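Local coordinates for protein SSO1986 (Sulfolobus solfataricus, PDB 2X5Q) that serves as the Cmr7 subunit of the CMR ribonucleoprotein complex, a crRNA-carrying assembly of CRISPR antiviral defence, in which it possibly takes part as a homodimer, at residues E9-L14 with G116-S121; G42-Q47 with A160-K165; H54-L59 with Y107-K112; Y80-L85 with E183-Y188. All coordinates share one frame; numbering follows the deposited sequence.

Contact 1: residues E9-L14 with G116-S121; sequences EEQVFL and GNITFS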
# COMPACT_ATOMS: atom_id res chain seq x y z
N GLU A 9 -11.16 -9.85 18.79
CA GLU A 9 -10.37 -8.91 19.57
C GLU A 9 -9.45 -8.11 18.63
O GLU A 9 -9.06 -8.62 17.57
CB GLU A 9 -9.53 -9.65 20.60
CG GLU A 9 -10.38 -10.27 21.70
CD GLU A 9 -9.61 -11.12 22.70
OE1 GLU A 9 -8.43 -11.44 22.46
OE2 GLU A 9 -10.22 -11.46 23.75
N GLU A 10 -9.12 -6.88 19.01
CA GLU A 10 -8.17 -6.09 18.23
C GLU A 10 -6.84 -6.84 18.10
O GLU A 10 -6.36 -7.44 19.06
CB GLU A 10 -7.94 -4.70 18.85
CG GLU A 10 -9.13 -3.73 18.66
CD GLU A 10 -8.78 -2.25 18.91
OE1 GLU A 10 -9.70 -1.42 18.83
OE2 GLU A 10 -7.60 -1.92 19.16
N GLN A 11 -6.26 -6.80 16.90
CA GLN A 11 -5.02 -7.52 16.62
C GLN A 11 -3.85 -6.57 16.37
O GLN A 11 -4.04 -5.39 16.14
CB GLN A 11 -5.21 -8.43 15.40
CG GLN A 11 -6.46 -9.33 15.52
CD GLN A 11 -6.22 -10.59 16.35
OE1 GLN A 11 -5.31 -11.35 16.06
NE2 GLN A 11 -7.06 -10.81 17.36
N VAL A 12 -2.64 -7.12 16.44
CA VAL A 12 -1.43 -6.41 16.06
C VAL A 12 -0.69 -7.28 15.04
O VAL A 12 -0.65 -8.49 15.17
CB VAL A 12 -0.51 -6.09 17.28
CG1 VAL A 12 -0.06 -7.36 17.99
CG2 VAL A 12 0.70 -5.27 16.86
N PHE A 13 -0.17 -6.65 13.99
CA PHE A 13 0.70 -7.33 13.02
C PHE A 13 2.08 -7.47 13.58
O PHE A 13 2.77 -6.46 13.86
CB PHE A 13 0.74 -6.53 11.71
CG PHE A 13 1.60 -7.13 10.61
CD1 PHE A 13 1.18 -8.28 9.94
CD2 PHE A 13 2.79 -6.53 10.23
CE1 PHE A 13 1.95 -8.81 8.89
CE2 PHE A 13 3.58 -7.07 9.17
CZ PHE A 13 3.15 -8.19 8.52
N LEU A 14 2.52 -8.71 13.73
CA LEU A 14 3.86 -9.01 14.20
C LEU A 14 4.66 -9.42 12.97
O LEU A 14 4.47 -10.52 12.45
CB LEU A 14 3.80 -10.13 15.25
CG LEU A 14 5.02 -10.60 16.03
CD1 LEU A 14 4.57 -11.51 17.18
CD2 LEU A 14 6.02 -11.34 15.18
N GLY A 116 -15.54 -12.70 9.21
CA GLY A 116 -15.93 -11.48 9.86
C GLY A 116 -14.92 -10.38 9.68
O GLY A 116 -14.02 -10.44 8.83
N ASN A 117 -15.07 -9.36 10.52
CA ASN A 117 -14.30 -8.14 10.42
C ASN A 117 -13.17 -8.17 11.42
O ASN A 117 -13.36 -8.65 12.54
CB ASN A 117 -15.21 -6.95 10.68
CG ASN A 117 -16.34 -6.88 9.69
OD1 ASN A 117 -16.14 -7.02 8.50
ND2 ASN A 117 -17.56 -6.67 10.19
N ILE A 118 -12.02 -7.63 11.01
CA ILE A 118 -10.82 -7.56 11.81
C ILE A 118 -10.39 -6.10 11.98
O ILE A 118 -10.38 -5.35 11.01
CB ILE A 118 -9.66 -8.35 11.15
CG1 ILE A 118 -10.05 -9.84 11.02
CG2 ILE A 118 -8.36 -8.21 11.94
CD1 ILE A 118 -8.93 -10.74 10.62
N THR A 119 -10.07 -5.72 13.21
CA THR A 119 -9.34 -4.49 13.50
C THR A 119 -7.91 -4.87 13.88
O THR A 119 -7.69 -5.78 14.71
CB THR A 119 -9.99 -3.70 14.62
OG1 THR A 119 -11.28 -3.24 14.19
CG2 THR A 119 -9.14 -2.50 15.02
N PHE A 120 -6.93 -4.23 13.24
CA PHE A 120 -5.53 -4.53 13.53
C PHE A 120 -4.64 -3.32 13.33
O PHE A 120 -4.96 -2.41 12.55
CB PHE A 120 -5.03 -5.73 12.71
CG PHE A 120 -4.79 -5.44 11.26
CD1 PHE A 120 -3.50 -5.34 10.76
CD2 PHE A 120 -5.85 -5.33 10.38
CE1 PHE A 120 -3.28 -5.10 9.42
CE2 PHE A 120 -5.64 -5.11 9.05
CZ PHE A 120 -4.35 -4.98 8.56
N SER A 121 -3.51 -3.32 14.03
CA SER A 121 -2.53 -2.23 13.93
C SER A 121 -1.18 -2.72 13.39
O SER A 121 -0.75 -3.83 13.69
CB SER A 121 -2.34 -1.58 15.30
OG SER A 121 -3.54 -0.94 15.71
O HOH W 1 -10.41 -7.32 15.59
O HOH W 2 -5.40 -2.69 16.70

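Contact 2: residues G42-Q47 with A160-K165; sequences GQHVSQ and AKIYAK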
# COMPACT_ATOMS: atom_id res chain seq x y z
N GLY A 42 -5.57 -14.07 24.79
CA GLY A 42 -6.37 -13.42 23.75
C GLY A 42 -6.64 -14.37 22.60
O GLY A 42 -6.00 -15.41 22.49
N GLN A 43 -7.61 -14.01 21.75
CA GLN A 43 -7.95 -14.82 20.57
C GLN A 43 -7.17 -14.26 19.39
O GLN A 43 -7.36 -13.12 18.99
CB GLN A 43 -9.48 -14.85 20.29
CG GLN A 43 -10.17 -13.52 19.90
CD GLN A 43 -11.71 -13.60 19.93
OE1 GLN A 43 -12.37 -12.96 20.77
NE2 GLN A 43 -12.28 -14.38 19.02
N HIS A 44 -6.26 -15.07 18.87
CA HIS A 44 -5.36 -14.66 17.79
C HIS A 44 -5.91 -15.10 16.44
O HIS A 44 -6.40 -16.23 16.30
CB HIS A 44 -3.98 -15.29 18.00
CG HIS A 44 -3.45 -15.14 19.40
ND1 HIS A 44 -3.34 -13.92 20.02
CD2 HIS A 44 -2.98 -16.06 20.28
CE1 HIS A 44 -2.83 -14.09 21.23
NE2 HIS A 44 -2.60 -15.38 21.41
N VAL A 45 -5.83 -14.22 15.45
CA VAL A 45 -6.24 -14.55 14.09
C VAL A 45 -5.33 -15.60 13.49
O VAL A 45 -5.80 -16.61 12.94
CB VAL A 45 -6.27 -13.28 13.21
CG1 VAL A 45 -6.22 -13.62 11.72
CG2 VAL A 45 -7.51 -12.41 13.57
N SER A 46 -4.01 -15.38 13.57
CA SER A 46 -3.03 -16.39 13.20
C SER A 46 -3.06 -17.52 14.22
O SER A 46 -3.14 -17.28 15.43
CB SER A 46 -1.64 -15.80 13.08
OG SER A 46 -1.60 -14.78 12.11
N GLN A 47 -2.98 -18.75 13.72
CA GLN A 47 -3.23 -19.94 14.53
C GLN A 47 -2.22 -21.04 14.23
O GLN A 47 -1.76 -21.18 13.10
CB GLN A 47 -4.66 -20.47 14.26
CG GLN A 47 -5.78 -19.56 14.83
CD GLN A 47 -7.13 -19.74 14.13
OE1 GLN A 47 -7.59 -20.88 13.94
NE2 GLN A 47 -7.77 -18.63 13.75
N ALA A 160 6.36 -20.45 20.43
CA ALA A 160 6.18 -21.31 21.59
C ALA A 160 5.80 -20.54 22.85
O ALA A 160 5.30 -21.13 23.81
CB ALA A 160 7.45 -22.12 21.84
N LYS A 161 6.04 -19.23 22.86
CA LYS A 161 5.59 -18.40 23.97
C LYS A 161 4.16 -17.90 23.75
O LYS A 161 3.31 -18.02 24.66
CB LYS A 161 6.56 -17.24 24.23
CG LYS A 161 7.89 -17.68 24.85
CD LYS A 161 7.82 -19.01 25.63
CE LYS A 161 9.19 -19.55 26.07
NZ LYS A 161 10.11 -19.85 24.91
N ILE A 162 3.90 -17.37 22.56
CA ILE A 162 2.57 -16.87 22.20
C ILE A 162 1.57 -18.02 22.24
O ILE A 162 0.52 -17.90 22.84
CB ILE A 162 2.54 -16.22 20.78
CG1 ILE A 162 3.52 -15.05 20.67
CG2 ILE A 162 1.14 -15.67 20.48
CD1 ILE A 162 3.74 -14.56 19.21
N TYR A 163 1.92 -19.14 21.61
CA TYR A 163 1.05 -20.31 21.53
C TYR A 163 1.60 -21.43 22.40
O TYR A 163 1.71 -22.57 21.95
CB TYR A 163 0.95 -20.79 20.08
CG TYR A 163 0.51 -19.72 19.10
CD1 TYR A 163 -0.83 -19.50 18.85
CD2 TYR A 163 1.44 -18.94 18.44
CE1 TYR A 163 -1.25 -18.54 17.95
CE2 TYR A 163 1.03 -17.97 17.53
CZ TYR A 163 -0.31 -17.77 17.30
OH TYR A 163 -0.72 -16.79 16.41
N ALA A 164 1.95 -21.11 23.64
CA ALA A 164 2.54 -22.06 24.60
C ALA A 164 1.73 -23.35 24.79
O ALA A 164 2.28 -24.45 24.69
CB ALA A 164 2.75 -21.37 25.96
N LYS A 165 0.44 -23.23 25.04
CA LYS A 165 -0.38 -24.42 25.30
C LYS A 165 -0.50 -25.34 24.09
O LYS A 165 -0.25 -26.55 24.17
CB LYS A 165 -1.75 -24.02 25.86
CG LYS A 165 -1.65 -23.66 27.34
CD LYS A 165 -2.95 -23.12 27.90
CE LYS A 165 -2.85 -22.94 29.41
NZ LYS A 165 -3.15 -24.17 30.19
O HOH W 3 -1.68 -16.82 23.61

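Contact 3: residues H54-L59 with Y107-K112; sequences HNILVL and YIIRKK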
# COMPACT_ATOMS: atom_id res chain seq x y z
N HIS A 54 -1.15 -21.03 10.46
CA HIS A 54 -2.27 -20.60 9.62
C HIS A 54 -2.57 -19.12 9.75
O HIS A 54 -2.33 -18.53 10.80
CB HIS A 54 -3.55 -21.37 9.97
CG HIS A 54 -3.41 -22.85 9.90
ND1 HIS A 54 -3.39 -23.54 8.71
CD2 HIS A 54 -3.28 -23.78 10.88
CE1 HIS A 54 -3.23 -24.83 8.96
NE2 HIS A 54 -3.17 -25.00 10.27
N ASN A 55 -3.17 -18.56 8.70
CA ASN A 55 -3.63 -17.17 8.65
C ASN A 55 -2.49 -16.17 8.79
O ASN A 55 -2.44 -15.38 9.75
CB ASN A 55 -4.71 -16.88 9.70
CG ASN A 55 -5.92 -17.73 9.53
OD1 ASN A 55 -6.35 -17.98 8.40
ND2 ASN A 55 -6.49 -18.20 10.65
N ILE A 56 -1.61 -16.19 7.80
CA ILE A 56 -0.47 -15.31 7.75
C ILE A 56 -0.81 -14.11 6.86
O ILE A 56 -1.29 -14.27 5.75
CB ILE A 56 0.77 -16.02 7.17
CG1 ILE A 56 1.26 -17.14 8.10
CG2 ILE A 56 1.93 -15.03 6.95
CD1 ILE A 56 0.88 -18.51 7.68
N LEU A 57 -0.58 -12.90 7.37
CA LEU A 57 -0.84 -11.69 6.58
C LEU A 57 0.37 -11.30 5.74
O LEU A 57 1.49 -11.18 6.25
CB LEU A 57 -1.27 -10.54 7.48
CG LEU A 57 -1.70 -9.26 6.77
CD1 LEU A 57 -2.99 -9.48 6.00
CD2 LEU A 57 -1.83 -8.14 7.80
N VAL A 58 0.14 -11.08 4.44
CA VAL A 58 1.17 -10.64 3.52
C VAL A 58 0.89 -9.18 3.22
O VAL A 58 -0.11 -8.85 2.60
CB VAL A 58 1.15 -11.45 2.20
CG1 VAL A 58 2.32 -11.00 1.25
CG2 VAL A 58 1.20 -12.94 2.50
N LEU A 59 1.75 -8.30 3.71
CA LEU A 59 1.56 -6.87 3.51
C LEU A 59 2.34 -6.43 2.29
O LEU A 59 3.53 -6.20 2.38
CB LEU A 59 2.02 -6.13 4.76
CG LEU A 59 1.30 -4.84 5.09
CD1 LEU A 59 -0.16 -5.15 5.38
CD2 LEU A 59 2.00 -4.17 6.29
N TYR A 107 -4.98 -9.84 2.59
CA TYR A 107 -4.11 -10.79 1.90
C TYR A 107 -3.56 -11.81 2.90
O TYR A 107 -2.41 -11.72 3.36
CB TYR A 107 -3.00 -10.05 1.16
CG TYR A 107 -2.15 -10.89 0.23
CD1 TYR A 107 -2.44 -12.24 -0.02
CD2 TYR A 107 -1.09 -10.32 -0.47
CE1 TYR A 107 -1.67 -12.98 -0.88
CE2 TYR A 107 -0.32 -11.06 -1.33
CZ TYR A 107 -0.60 -12.39 -1.53
OH TYR A 107 0.14 -13.15 -2.39
N ILE A 108 -4.40 -12.80 3.21
CA ILE A 108 -4.09 -13.80 4.23
C ILE A 108 -3.78 -15.11 3.51
O ILE A 108 -4.56 -15.55 2.67
CB ILE A 108 -5.29 -13.97 5.21
CG1 ILE A 108 -5.54 -12.67 6.01
CG2 ILE A 108 -5.06 -15.14 6.16
CD1 ILE A 108 -6.88 -12.69 6.84
N ILE A 109 -2.65 -15.74 3.82
CA ILE A 109 -2.33 -17.06 3.26
C ILE A 109 -2.39 -18.17 4.32
O ILE A 109 -2.41 -17.89 5.52
CB ILE A 109 -0.96 -17.07 2.53
CG1 ILE A 109 0.16 -16.60 3.45
CG2 ILE A 109 -1.03 -16.19 1.29
CD1 ILE A 109 1.53 -16.97 2.96
N ARG A 110 -2.43 -19.42 3.85
CA ARG A 110 -2.63 -20.59 4.70
C ARG A 110 -3.91 -20.37 5.51
O ARG A 110 -3.90 -20.48 6.73
CB ARG A 110 -1.44 -20.81 5.64
CG ARG A 110 -0.07 -20.83 4.97
CD ARG A 110 0.13 -22.09 4.21
NE ARG A 110 1.47 -22.18 3.62
CZ ARG A 110 2.46 -22.98 4.01
NH1 ARG A 110 2.33 -23.80 5.06
NH2 ARG A 110 3.62 -22.95 3.36
N LYS A 111 -4.99 -20.01 4.82
CA LYS A 111 -6.23 -19.59 5.50
C LYS A 111 -6.88 -20.73 6.28
O LYS A 111 -6.98 -21.84 5.78
CB LYS A 111 -7.25 -19.00 4.51
CG LYS A 111 -7.09 -17.52 4.25
CD LYS A 111 -8.30 -16.97 3.45
CE LYS A 111 -9.47 -16.50 4.36
NZ LYS A 111 -10.46 -15.57 3.67
N LYS A 112 -7.30 -20.44 7.51
CA LYS A 112 -8.02 -21.40 8.35
C LYS A 112 -9.08 -20.67 9.16
O LYS A 112 -8.75 -19.84 10.00
CB LYS A 112 -7.08 -22.12 9.31
CG LYS A 112 -7.79 -23.16 10.21
CD LYS A 112 -7.06 -23.38 11.53
CE LYS A 112 -7.82 -24.33 12.46
NZ LYS A 112 -9.18 -23.80 12.82

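Contact 4: residues Y80-L85 with E183-Y188; sequences YVKGIL and EEIFNY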
# COMPACT_ATOMS: atom_id res chain seq x y z
N TYR A 80 6.92 -6.95 -0.13
CA TYR A 80 6.03 -7.39 0.93
C TYR A 80 6.79 -7.70 2.21
O TYR A 80 8.00 -8.01 2.20
CB TYR A 80 5.20 -8.62 0.53
CG TYR A 80 6.01 -9.76 -0.03
CD1 TYR A 80 6.68 -10.65 0.80
CD2 TYR A 80 6.15 -9.92 -1.40
CE1 TYR A 80 7.45 -11.70 0.27
CE2 TYR A 80 6.90 -10.94 -1.93
CZ TYR A 80 7.56 -11.83 -1.10
OH TYR A 80 8.31 -12.83 -1.67
N VAL A 81 6.05 -7.64 3.31
CA VAL A 81 6.51 -8.20 4.57
C VAL A 81 5.37 -9.09 5.05
O VAL A 81 4.21 -8.73 4.94
CB VAL A 81 6.84 -7.09 5.59
CG1 VAL A 81 7.42 -7.69 6.89
CG2 VAL A 81 7.81 -6.06 4.97
N LYS A 82 5.69 -10.28 5.55
CA LYS A 82 4.69 -11.18 6.13
C LYS A 82 4.79 -11.18 7.65
O LYS A 82 5.84 -10.86 8.23
CB LYS A 82 4.88 -12.59 5.59
CG LYS A 82 4.82 -12.67 4.04
CD LYS A 82 4.96 -14.09 3.55
CE LYS A 82 5.76 -14.17 2.26
NZ LYS A 82 5.85 -15.58 1.78
N GLY A 83 3.68 -11.50 8.29
CA GLY A 83 3.62 -11.58 9.73
C GLY A 83 2.37 -12.29 10.20
O GLY A 83 1.53 -12.76 9.40
N ILE A 84 2.25 -12.41 11.51
CA ILE A 84 1.08 -13.03 12.09
C ILE A 84 0.27 -11.94 12.73
O ILE A 84 0.78 -10.85 13.03
CB ILE A 84 1.44 -14.15 13.10
CG1 ILE A 84 2.37 -13.64 14.21
CG2 ILE A 84 2.05 -15.35 12.37
CD1 ILE A 84 2.56 -14.65 15.31
N LEU A 85 -1.02 -12.23 12.91
CA LEU A 85 -1.92 -11.34 13.58
C LEU A 85 -2.29 -12.00 14.89
O LEU A 85 -2.80 -13.14 14.91
CB LEU A 85 -3.16 -11.09 12.75
CG LEU A 85 -2.99 -10.20 11.52
CD1 LEU A 85 -4.21 -10.34 10.61
CD2 LEU A 85 -2.75 -8.72 11.92
N GLU A 183 10.21 -21.49 8.13
CA GLU A 183 11.30 -21.32 7.20
C GLU A 183 10.81 -21.12 5.75
O GLU A 183 11.37 -20.30 5.03
CB GLU A 183 12.29 -22.49 7.30
CG GLU A 183 13.54 -22.34 6.45
CD GLU A 183 14.23 -20.99 6.58
OE1 GLU A 183 14.09 -20.31 7.63
OE2 GLU A 183 14.90 -20.59 5.61
N GLU A 184 9.76 -21.84 5.36
CA GLU A 184 9.15 -21.71 4.03
C GLU A 184 8.53 -20.36 3.79
O GLU A 184 8.71 -19.75 2.74
CB GLU A 184 8.03 -22.75 3.83
CG GLU A 184 8.49 -24.15 3.50
CD GLU A 184 7.38 -25.21 3.66
OE1 GLU A 184 6.23 -24.88 4.08
OE2 GLU A 184 7.69 -26.39 3.40
N ILE A 185 7.73 -19.91 4.75
CA ILE A 185 6.83 -18.78 4.54
C ILE A 185 7.47 -17.41 4.65
O ILE A 185 7.21 -16.55 3.82
CB ILE A 185 5.64 -18.83 5.55
CG1 ILE A 185 4.78 -20.06 5.28
CG2 ILE A 185 4.79 -17.57 5.47
CD1 ILE A 185 3.94 -20.42 6.49
N PHE A 186 8.27 -17.19 5.68
CA PHE A 186 8.56 -15.81 6.10
C PHE A 186 9.77 -15.19 5.42
O PHE A 186 10.72 -14.73 6.06
CB PHE A 186 8.65 -15.74 7.62
CG PHE A 186 7.32 -15.92 8.28
CD1 PHE A 186 6.36 -14.94 8.18
CD2 PHE A 186 7.01 -17.09 8.94
CE1 PHE A 186 5.12 -15.11 8.77
CE2 PHE A 186 5.78 -17.26 9.53
CZ PHE A 186 4.83 -16.27 9.44
N ASN A 187 9.71 -15.16 4.09
CA ASN A 187 10.54 -14.27 3.30
C ASN A 187 9.94 -12.87 3.36
O ASN A 187 8.73 -12.71 3.57
CB ASN A 187 10.60 -14.73 1.86
CG ASN A 187 10.96 -16.18 1.72
OD1 ASN A 187 11.81 -16.69 2.43
ND2 ASN A 187 10.31 -16.86 0.77
N TYR A 188 10.78 -11.86 3.18
CA TYR A 188 10.35 -10.47 3.27
C TYR A 188 11.34 -9.55 2.57
O TYR A 188 12.44 -9.97 2.16
CB TYR A 188 10.16 -10.05 4.74
CG TYR A 188 11.42 -10.13 5.59
CD1 TYR A 188 12.18 -9.00 5.86
CD2 TYR A 188 11.85 -11.33 6.13
CE1 TYR A 188 13.35 -9.07 6.64
CE2 TYR A 188 13.00 -11.41 6.93
CZ TYR A 188 13.74 -10.27 7.17
OH TYR A 188 14.88 -10.34 7.93
O HOH W 4 8.10 -15.39 -0.31

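Contact 1: residues E9-L14 with G116-S121
Gln11 and Phe120 sit abreast in a parallel pairing of strand 11-15 with strand 117-123, one of the joins of the mixed sheet. The tight part is the backbone. Gln11 N donates to Thr119 O at 2.8 Å, and Ser121 N returns a bond to Gln11 O. Phe13 N then reaches Ser121 O in a nearly straight bond (178°). Phe120 CA also presses on Gln11 O, 3.1 Å away, as a CA-H...O contact, and on the face that carries both side chains CB of Phe120 meets CB of Gln11. Beyond CB the glutamine turns off: its chain bends at chi2 (-83°), and the amide leaves the neighbouring strand, NE2 going to Glu9 O and Gln43 O, OE1 to Val45 N. The end at Glu10, an exposed residue, is looser. Here the side chains of Glu10 and Thr119 run alongside each other in the same direction, with CG of Glu10 3.8 Å from CG2 of Thr119, while the carboxylate is held by a salt bridge from OE2 to Lys97. Two waters bridge the segments: one accepts from Thr119 N and lies 2.7 Å from Glu9 O, and the other donates to Gln11 O and lies 2.7 Å from Ser121 OG.

Contact 2: residues G42-Q47 with A160-K165
Tyr163 and His44 meet as an offset edge-to-face pair where the loop before strand 47-49 lies against the break between helices 148-162 and 164-169. Tyr163 is the residue at that break: the first to leave helical geometry after one helix and the N-cap position of the next. Its CB stays back from the loop, and chi1 of -54° sets CG beside its own backbone N, anti to the carbonyl carbon. Further out the ring comes close. CE1 lies 3.8 Å from CD2 of His44, whose edge is turned to the tyrosine face with the two planes at 77°. CE1 and CZ also run past Ser46 O, and the tip, OH, donates to that carbonyl at 2.7 Å, coming from above the carbonyl plane; CB of Ser46 lies 3.6 Å from the same OH. Ile162 touches both rings, its CG2 resting over one face of the imidazole in a CH-pi contact and also over the tyrosine ring toward its rim. The histidine is held at both nitrogens: ND1 pairs with Ser87 N, and NE2 with a water 2.8 Å from it that also donates to Ile162 O.

Contact 3: residues H54-L59 with Y107-K112
Asn55 has chi1 of -59°, which puts CG beside its own backbone N, and chi2 of -40° turns the amide so that both its ends meet Lys112. OD1 takes Lys112 N at 2.8 Å, while ND2 donates to Lys112 O at 2.9 Å, in the carbonyl plane and on a lone pair. Asn55 N goes to Arg110 O, so three bonds tie this one residue to the segment 107-112; ND2 has a further partner in Val45 O. For Tyr107, chi1 of -171° carries CG anti to the backbone N, and the ring beyond it lies against Val58, whose CB stands over one face, offset toward the rim, 3.8 Å from the ring centroid. At the other end CD of Lys112 lies over a face of the His54 ring, and Arg110 O is at that ring's edge, in plane; His54 NE2 itself bonds to Asp49. Between these ends Ile56 N and O both pair with Ile109, and Val58 N reaches Tyr107 O in a nearly straight bond. CB of Ile56 packs on CG1 of Ile109, and CD1 of Ile56 lies 3.7 Å from CG of Arg110. Tyr107 also packs on Pro77 of the second subunit. Asn55, with positive phi, and Ile56 together stand opposite the single residue Ile109: a G1 beta bulge in the antiparallel pairing of strands 52-60 and 108-109.

Contact 4: residues Y80-L85 with E183-Y188
Lys82 and Ile185 cross at about a right angle, the lysine running out from strand 80-86 over the C-terminal end of helix 172-185. Its chi1 of -57° puts CG anti to the carbonyl carbon. Further along, CD lies 4.0 Å from CG2 of Ile185, and Lys82 NZ donates a hydrogen bond to Ile185 O at 2.6 Å, in the carbonyl plane. The Phe186 ring stands with an edge toward the strand: Gly83 N is near its plane, 3.9 Å from CE1, while CB of Lys82 touches CD1. The Ile84 side chain crosses that of Phe186 at about a right angle, with CG2 4.1 Å from CZ. One phenylalanine face is occupied from its own segment by CG2 of Ile185, over the ring centre. Tyr80 also offers an edge, with CE1 3.7 Å from Asn187 O. Its hydroxyl shares a water with Lys82 NZ and Asn187 ND2, both of which donate to it. Beyond the helix Phe186 is the centre of an inverse gamma turn, in which Asn187 N bonds back to Ile185 O. That carbonyl therefore accepts two donors, one from backbone and one from lysine. An ammonium placed at a helix C-terminus should be favoured by the helix dipole, which probably helps keep Lys82 protonated.

Contacts 1, 3 and 4 reach one mixed sheet, with strand 80-86 paired to 11-15 on one side through Leu14 N to Ile84 O (2.8 Å) and to 52-60 through Leu57 N to Gly83 O (2.9 Å). Contacts 3 and 4 are close, their centres about 9 Å apart, whereas those of contacts 1 and 4 are about 17 Å apart. The loop of contact 2 joins all the others. Gln43 N bonds to Glu9 OE1 of contact 1 at 2.8 Å, and Ser46 OG reaches Asn55 O of contact 3 at 2.6 Å and Leu85 N of contact 4 at 2.7 Å. Phe13 of contact 1 packs on both Leu57 and Gly83.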